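Local structure of outer membrane protein YopM (Yersinia pestis, 1JL5) at residues S258-L272 with P276-F289. The protein is a leucine-rich repeat effector that probably alters host cell physiology to promote bacterial survival, and assembles as a tetramer forming a hollow cylinder. Numbering follows the deposited sequence.
Sequences SLEALNVRDNYLTDL and PQSLTFLDVSENIF. With CA (calcium ion), chain B; CA (calcium ion), chain C.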
loop_
_atom_site.group_PDB
_atom_site.type_symbol
_atom_site.label_atom_id
_atom_site.label_comp_id
_atom_site.label_asym_id
_atom_site.label_seq_id
_atom_site.Cartn_x
_atom_site.Cartn_y
_atom_site.Cartn_z
ATOM N N SER A 258 -35.674 -3.538 9.467
ATOM C CA SER A 258 -35.410 -3.754 8.056
ATOM C C SER A 258 -34.015 -3.307 7.675
ATOM O O SER A 258 -33.738 -3.023 6.514
ATOM C CB SER A 258 -36.446 -3.016 7.214
ATOM O OG SER A 258 -37.734 -3.544 7.458
ATOM N N LEU A 259 -33.133 -3.247 8.661
ATOM C CA LEU A 259 -31.768 -2.832 8.407
ATOM C C LEU A 259 -31.183 -3.698 7.307
ATOM O O LEU A 259 -31.319 -4.920 7.324
ATOM C CB LEU A 259 -30.927 -2.979 9.670
ATOM C CG LEU A 259 -29.539 -2.352 9.564
ATOM C CD1 LEU A 259 -29.687 -0.848 9.364
ATOM C CD2 LEU A 259 -28.749 -2.651 10.824
ATOM N N GLU A 260 -30.529 -3.063 6.347
ATOM C CA GLU A 260 -29.923 -3.801 5.246
ATOM C C GLU A 260 -28.415 -3.706 5.299
ATOM O O GLU A 260 -27.702 -4.652 4.972
ATOM C CB GLU A 260 -30.396 -3.237 3.920
ATOM C CG GLU A 260 -31.847 -3.508 3.628
ATOM C CD GLU A 260 -32.331 -2.717 2.447
ATOM O OE1 GLU A 260 -31.558 -2.570 1.481
ATOM O OE2 GLU A 260 -33.482 -2.247 2.481
ATOM N N ALA A 261 -27.931 -2.543 5.698
ATOM C CA ALA A 261 -26.505 -2.325 5.764
ATOM C C ALA A 261 -26.127 -1.818 7.130
ATOM O O ALA A 261 -26.647 -0.810 7.611
ATOM C CB ALA A 261 -26.071 -1.328 4.691
ATOM N N LEU A 262 -25.226 -2.544 7.766
ATOM C CA LEU A 262 -24.763 -2.154 9.073
ATOM C C LEU A 262 -23.258 -2.139 9.046
ATOM O O LEU A 262 -22.615 -3.167 8.852
ATOM C CB LEU A 262 -25.240 -3.130 10.145
ATOM C CG LEU A 262 -24.708 -2.811 11.543
ATOM C CD1 LEU A 262 -25.177 -1.431 11.970
ATOM C CD2 LEU A 262 -25.171 -3.868 12.522
ATOM N N ASN A 263 -22.696 -0.956 9.197
ATOM C CA ASN A 263 -21.265 -0.850 9.247
ATOM C C ASN A 263 -20.965 -0.264 10.605
ATOM O O ASN A 263 -21.287 0.886 10.880
ATOM C CB ASN A 263 -20.717 0.073 8.172
ATOM C CG ASN A 263 -19.217 0.090 8.168
ATOM O OD1 ASN A 263 -18.588 -0.030 9.219
ATOM N ND2 ASN A 263 -18.628 0.237 6.997
ATOM N N VAL A 264 -20.384 -1.079 11.470
ATOM C CA VAL A 264 -20.026 -0.620 12.797
ATOM C C VAL A 264 -18.568 -0.966 12.951
ATOM O O VAL A 264 -18.087 -1.290 14.034
ATOM C CB VAL A 264 -20.853 -1.317 13.869
ATOM C CG1 VAL A 264 -22.263 -0.774 13.840
ATOM C CG2 VAL A 264 -20.843 -2.817 13.634
ATOM N N ARG A 265 -17.879 -0.902 11.824
ATOM C CA ARG A 265 -16.468 -1.195 11.771
ATOM C C ARG A 265 -15.772 -0.367 12.825
ATOM O O ARG A 265 -16.100 0.795 13.045
ATOM C CB ARG A 265 -15.908 -0.850 10.394
ATOM C CG ARG A 265 -14.393 -0.827 10.314
ATOM C CD ARG A 265 -13.975 -0.510 8.893
ATOM N NE ARG A 265 -12.554 -0.211 8.761
ATOM C CZ ARG A 265 -11.581 -1.115 8.788
ATOM N NH1 ARG A 265 -11.859 -2.406 8.946
ATOM N NH2 ARG A 265 -10.320 -0.724 8.643
ATOM N N ASP A 266 -14.812 -0.995 13.475
ATOM C CA ASP A 266 -14.033 -0.349 14.493
ATOM C C ASP A 266 -14.862 0.260 15.597
ATOM O O ASP A 266 -15.071 1.477 15.672
ATOM C CB ASP A 266 -13.136 0.723 13.891
ATOM C CG ASP A 266 -12.056 1.143 14.849
ATOM O OD1 ASP A 266 -12.120 0.702 16.014
ATOM O OD2 ASP A 266 -11.157 1.902 14.451
ATOM N N ASN A 267 -15.354 -0.618 16.445
ATOM C CA ASN A 267 -16.109 -0.220 17.603
ATOM C C ASN A 267 -15.692 -1.242 18.617
ATOM O O ASN A 267 -14.719 -1.954 18.405
ATOM C CB ASN A 267 -17.604 -0.245 17.321
ATOM C CG ASN A 267 -18.074 1.045 16.694
ATOM O OD1 ASN A 267 -18.064 2.092 17.341
ATOM N ND2 ASN A 267 -18.464 0.988 15.421
ATOM N N TYR A 268 -16.413 -1.341 19.711
ATOM C CA TYR A 268 -16.002 -2.276 20.727
ATOM C C TYR A 268 -17.043 -3.349 20.875
ATOM O O TYR A 268 -17.374 -3.752 21.984
ATOM C CB TYR A 268 -15.822 -1.531 22.039
ATOM C CG TYR A 268 -14.808 -2.167 22.938
ATOM C CD1 TYR A 268 -13.464 -2.209 22.574
ATOM C CD2 TYR A 268 -15.181 -2.702 24.166
ATOM C CE1 TYR A 268 -12.513 -2.763 23.417
ATOM C CE2 TYR A 268 -14.241 -3.261 25.014
ATOM C CZ TYR A 268 -12.913 -3.286 24.634
ATOM O OH TYR A 268 -11.987 -3.833 25.472
ATOM N N LEU A 269 -17.555 -3.814 19.745
ATOM C CA LEU A 269 -18.590 -4.821 19.759
ATOM C C LEU A 269 -18.070 -6.226 19.927
ATOM O O LEU A 269 -17.158 -6.661 19.234
ATOM C CB LEU A 269 -19.411 -4.736 18.481
ATOM C CG LEU A 269 -20.072 -3.384 18.251
ATOM C CD1 LEU A 269 -20.771 -3.405 16.907
ATOM C CD2 LEU A 269 -21.056 -3.090 19.377
ATOM N N THR A 270 -18.670 -6.936 20.863
ATOM C CA THR A 270 -18.309 -8.312 21.127
ATOM C C THR A 270 -19.494 -9.133 20.647
ATOM O O THR A 270 -19.389 -10.322 20.362
ATOM C CB THR A 270 -18.123 -8.550 22.625
ATOM O OG1 THR A 270 -17.649 -9.882 22.837
ATOM C CG2 THR A 270 -19.445 -8.378 23.352
ATOM N N ASP A 271 -20.631 -8.466 20.557
ATOM C CA ASP A 271 -21.849 -9.119 20.140
ATOM C C ASP A 271 -22.667 -8.175 19.302
ATOM O O ASP A 271 -22.439 -6.970 19.283
ATOM C CB ASP A 271 -22.679 -9.537 21.359
ATOM C CG ASP A 271 -21.971 -10.552 22.229
ATOM O OD1 ASP A 271 -21.664 -11.658 21.727
ATOM O OD2 ASP A 271 -21.723 -10.244 23.415
ATOM N N LEU A 272 -23.639 -8.747 18.620
ATOM C CA LEU A 272 -24.538 -7.991 17.794
ATOM C C LEU A 272 -25.922 -8.373 18.241
ATOM O O LEU A 272 -26.150 -9.503 18.672
ATOM C CB LEU A 272 -24.368 -8.384 16.336
ATOM C CG LEU A 272 -23.071 -7.929 15.683
ATOM C CD1 LEU A 272 -22.920 -8.613 14.330
ATOM C CD2 LEU A 272 -23.094 -6.414 15.554
ATOM N N PRO A 276 -31.342 -8.115 11.627
ATOM C CA PRO A 276 -32.504 -8.146 10.745
ATOM C C PRO A 276 -32.151 -9.034 9.564
ATOM O O PRO A 276 -31.030 -8.996 9.059
ATOM C CB PRO A 276 -32.662 -6.685 10.345
ATOM C CG PRO A 276 -32.222 -5.970 11.595
ATOM C CD PRO A 276 -30.973 -6.730 11.969
ATOM N N GLN A 277 -33.103 -9.845 9.127
ATOM C CA GLN A 277 -32.853 -10.729 8.007
ATOM C C GLN A 277 -32.705 -9.931 6.735
ATOM O O GLN A 277 -32.295 -10.447 5.706
ATOM C CB GLN A 277 -33.986 -11.725 7.880
ATOM C CG GLN A 277 -34.020 -12.677 9.040
ATOM C CD GLN A 277 -35.301 -13.442 9.084
ATOM O OE1 GLN A 277 -35.650 -14.136 8.130
ATOM N NE2 GLN A 277 -36.026 -13.318 10.188
ATOM N N SER A 278 -33.050 -8.657 6.813
ATOM C CA SER A 278 -32.931 -7.777 5.667
ATOM C C SER A 278 -31.470 -7.358 5.518
ATOM O O SER A 278 -31.086 -6.763 4.516
ATOM C CB SER A 278 -33.790 -6.543 5.888
ATOM O OG SER A 278 -33.582 -6.041 7.197
ATOM N N LEU A 279 -30.659 -7.676 6.521
ATOM C CA LEU A 279 -29.251 -7.294 6.499
ATOM C C LEU A 279 -28.490 -8.027 5.412
ATOM O O LEU A 279 -28.343 -9.250 5.449
ATOM C CB LEU A 279 -28.607 -7.569 7.855
ATOM C CG LEU A 279 -27.337 -6.770 8.140
ATOM C CD1 LEU A 279 -27.662 -5.279 8.138
ATOM C CD2 LEU A 279 -26.764 -7.190 9.484
ATOM N N THR A 280 -27.999 -7.269 4.444
ATOM C CA THR A 280 -27.253 -7.839 3.334
ATOM C C THR A 280 -25.811 -7.371 3.394
ATOM O O THR A 280 -24.923 -7.975 2.795
ATOM C CB THR A 280 -27.836 -7.385 2.006
ATOM O OG1 THR A 280 -27.859 -5.955 1.982
ATOM C CG2 THR A 280 -29.257 -7.913 1.840
ATOM N N PHE A 281 -25.588 -6.285 4.119
ATOM C CA PHE A 281 -24.257 -5.726 4.245
ATOM C C PHE A 281 -23.932 -5.562 5.713
ATOM O O PHE A 281 -24.581 -4.802 6.432
ATOM C CB PHE A 281 -24.186 -4.375 3.530
ATOM C CG PHE A 281 -22.863 -3.685 3.673
ATOM C CD1 PHE A 281 -22.485 -3.115 4.887
ATOM C CD2 PHE A 281 -21.983 -3.618 2.598
ATOM C CE1 PHE A 281 -21.250 -2.491 5.027
ATOM C CE2 PHE A 281 -20.744 -2.995 2.728
ATOM C CZ PHE A 281 -20.377 -2.430 3.945
ATOM N N LEU A 282 -22.916 -6.281 6.157
ATOM C CA LEU A 282 -22.528 -6.206 7.542
ATOM C C LEU A 282 -21.033 -6.023 7.691
ATOM O O LEU A 282 -20.240 -6.862 7.277
ATOM C CB LEU A 282 -22.959 -7.472 8.273
ATOM C CG LEU A 282 -22.607 -7.549 9.757
ATOM C CD1 LEU A 282 -23.257 -6.397 10.508
ATOM C CD2 LEU A 282 -23.069 -8.883 10.305
ATOM N N ASP A 283 -20.645 -4.908 8.276
ATOM C CA ASP A 283 -19.242 -4.681 8.502
ATOM C C ASP A 283 -19.073 -4.526 9.992
ATOM O O ASP A 283 -19.462 -3.520 10.567
ATOM C CB ASP A 283 -18.749 -3.422 7.804
ATOM C CG ASP A 283 -17.245 -3.283 7.887
ATOM O OD1 ASP A 283 -16.665 -3.740 8.893
ATOM O OD2 ASP A 283 -16.642 -2.717 6.963
ATOM N N VAL A 284 -18.510 -5.548 10.614
ATOM C CA VAL A 284 -18.268 -5.524 12.043
ATOM C C VAL A 284 -16.775 -5.689 12.219
ATOM O O VAL A 284 -16.301 -6.130 13.259
ATOM C CB VAL A 284 -19.014 -6.669 12.747
ATOM C CG1 VAL A 284 -20.510 -6.437 12.640
ATOM C CG2 VAL A 284 -18.640 -8.001 12.113
ATOM N N SER A 285 -16.034 -5.332 11.178
ATOM C CA SER A 285 -14.593 -5.451 11.221
ATOM C C SER A 285 -14.084 -4.542 12.320
ATOM O O SER A 285 -14.746 -3.577 12.707
ATOM C CB SER A 285 -13.980 -5.037 9.886
ATOM O OG SER A 285 -14.168 -3.658 9.664
ATOM N N GLU A 286 -12.909 -4.868 12.826
ATOM C CA GLU A 286 -12.293 -4.083 13.877
ATOM C C GLU A 286 -13.160 -3.883 15.088
ATOM O O GLU A 286 -13.296 -2.781 15.601
ATOM C CB GLU A 286 -11.857 -2.728 13.355
ATOM C CG GLU A 286 -10.569 -2.787 12.580
ATOM C CD GLU A 286 -10.094 -1.412 12.208
ATOM O OE1 GLU A 286 -9.865 -0.591 13.118
ATOM O OE2 GLU A 286 -9.957 -1.146 11.007
ATOM N N ASN A 287 -13.788 -4.954 15.524
ATOM C CA ASN A 287 -14.549 -4.880 16.735
ATOM C C ASN A 287 -13.878 -5.918 17.577
ATOM O O ASN A 287 -12.718 -6.243 17.332
ATOM C CB ASN A 287 -16.014 -5.167 16.467
ATOM C CG ASN A 287 -16.752 -3.916 16.094
ATOM O OD1 ASN A 287 -17.128 -3.138 16.961
ATOM N ND2 ASN A 287 -16.924 -3.687 14.799
ATOM N N ILE A 288 -14.564 -6.458 18.562
ATOM C CA ILE A 288 -13.893 -7.434 19.383
ATOM C C ILE A 288 -14.660 -8.723 19.430
ATOM O O ILE A 288 -14.823 -9.341 20.474
ATOM C CB ILE A 288 -13.636 -6.863 20.783
ATOM C CG1 ILE A 288 -14.949 -6.493 21.471
ATOM C CG2 ILE A 288 -12.791 -5.606 20.652
ATOM C CD1 ILE A 288 -14.752 -6.019 22.907
ATOM N N PHE A 289 -15.137 -9.120 18.261
ATOM C CA PHE A 289 -15.873 -10.358 18.130
ATOM C C PHE A 289 -14.884 -11.496 18.227
ATOM O O PHE A 289 -13.849 -11.485 17.563
ATOM C CB PHE A 289 -16.573 -10.405 16.778
ATOM C CG PHE A 289 -17.731 -9.479 16.685
ATOM C CD1 PHE A 289 -18.961 -9.836 17.221
ATOM C CD2 PHE A 289 -17.591 -8.231 16.093
ATOM C CE1 PHE A 289 -20.034 -8.956 17.175
ATOM C CE2 PHE A 289 -18.655 -7.348 16.044
ATOM C CZ PHE A 289 -19.880 -7.712 16.586
HETATM CA CA CA B . -10.664 3.271 13.039
HETATM CA CA CA C . -10.658 -0.001 17.561
HETATM O O HOH W 1 -30.096 -4.954 0.614
HETATM O O HOH W 2 -9.783 2.005 16.675
HETATM O O HOH W 3 -12.333 -1.805 17.937
HETATM O O HOH W 4 -10.673 1.544 11.663
HETATM O O HOH W 5 -9.692 -1.022 15.733
HETATM O O HOH W 6 -10.127 4.576 11.322
HETATM O O HOH W 7 -10.155 4.763 14.745
#
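Two successive turns of the leucine-rich repeat solenoid meet here, strand 261-263 of one repeat running parallel to strand 281-283 of the next. Both backbone polar atoms of Leu262 bond across: N donates to Phe281 O, and O accepts from Asp283 N at 2.7 Å. Toward the interior, Leu262 and Leu282 run alongside each other in the same direction, with Leu262 CD2 3.8 Å from Leu282 CD1; Val264 and Val284 repeat the pattern. On the other strand face, Asn263 and Asp283 stack, amide and carboxylate planes 22° apart; each closes an Asx turn, Asn263 OD1 accepting from Arg265 N and Asp283 OD1 from Ser285 N.

Beyond the strands, the Asn287 amide joins the turns. Its CG, anti to the carbonyl carbon (chi1 -88°), places ND2 2.8 Å from Val264 O in an almost straight bond (175°). Asn267 ND2 reaches the same oxygen from the opposite face of its plane, and Asn307 continues the asparagine ladder by donating to Val284 O. Further along the chain, Phe289 CZ packs 3.6 Å from Leu269 CB, while Leu269 O lies over one face of the ring. Ile288 CD1 stands over the centre of the Tyr268 ring, a CH-pi contact of 3.5 Å to the centroid; the tyrosine hydroxyl bonds to Ile288 O of the second subunit.

In the loop after the strand, the extended Arg265 chain carries NH1 to Ser285 OG (2.7 Å), with the hydroxyl near the guanidinium plane. Asp266 bridges two calcium ions: OD2 binds one at 2.0 Å, with Asn246, Asn326 of the second subunit and three waters; OD1 binds the other, with Asn307 O and Glu308 of the second subunit and three waters. Stacked parallel strands, a leucine-lined interior and an asparagine ladder are the hallmarks of the leucine-rich repeat fold, to which this turn adds a pair of calcium sites shared with the second subunit.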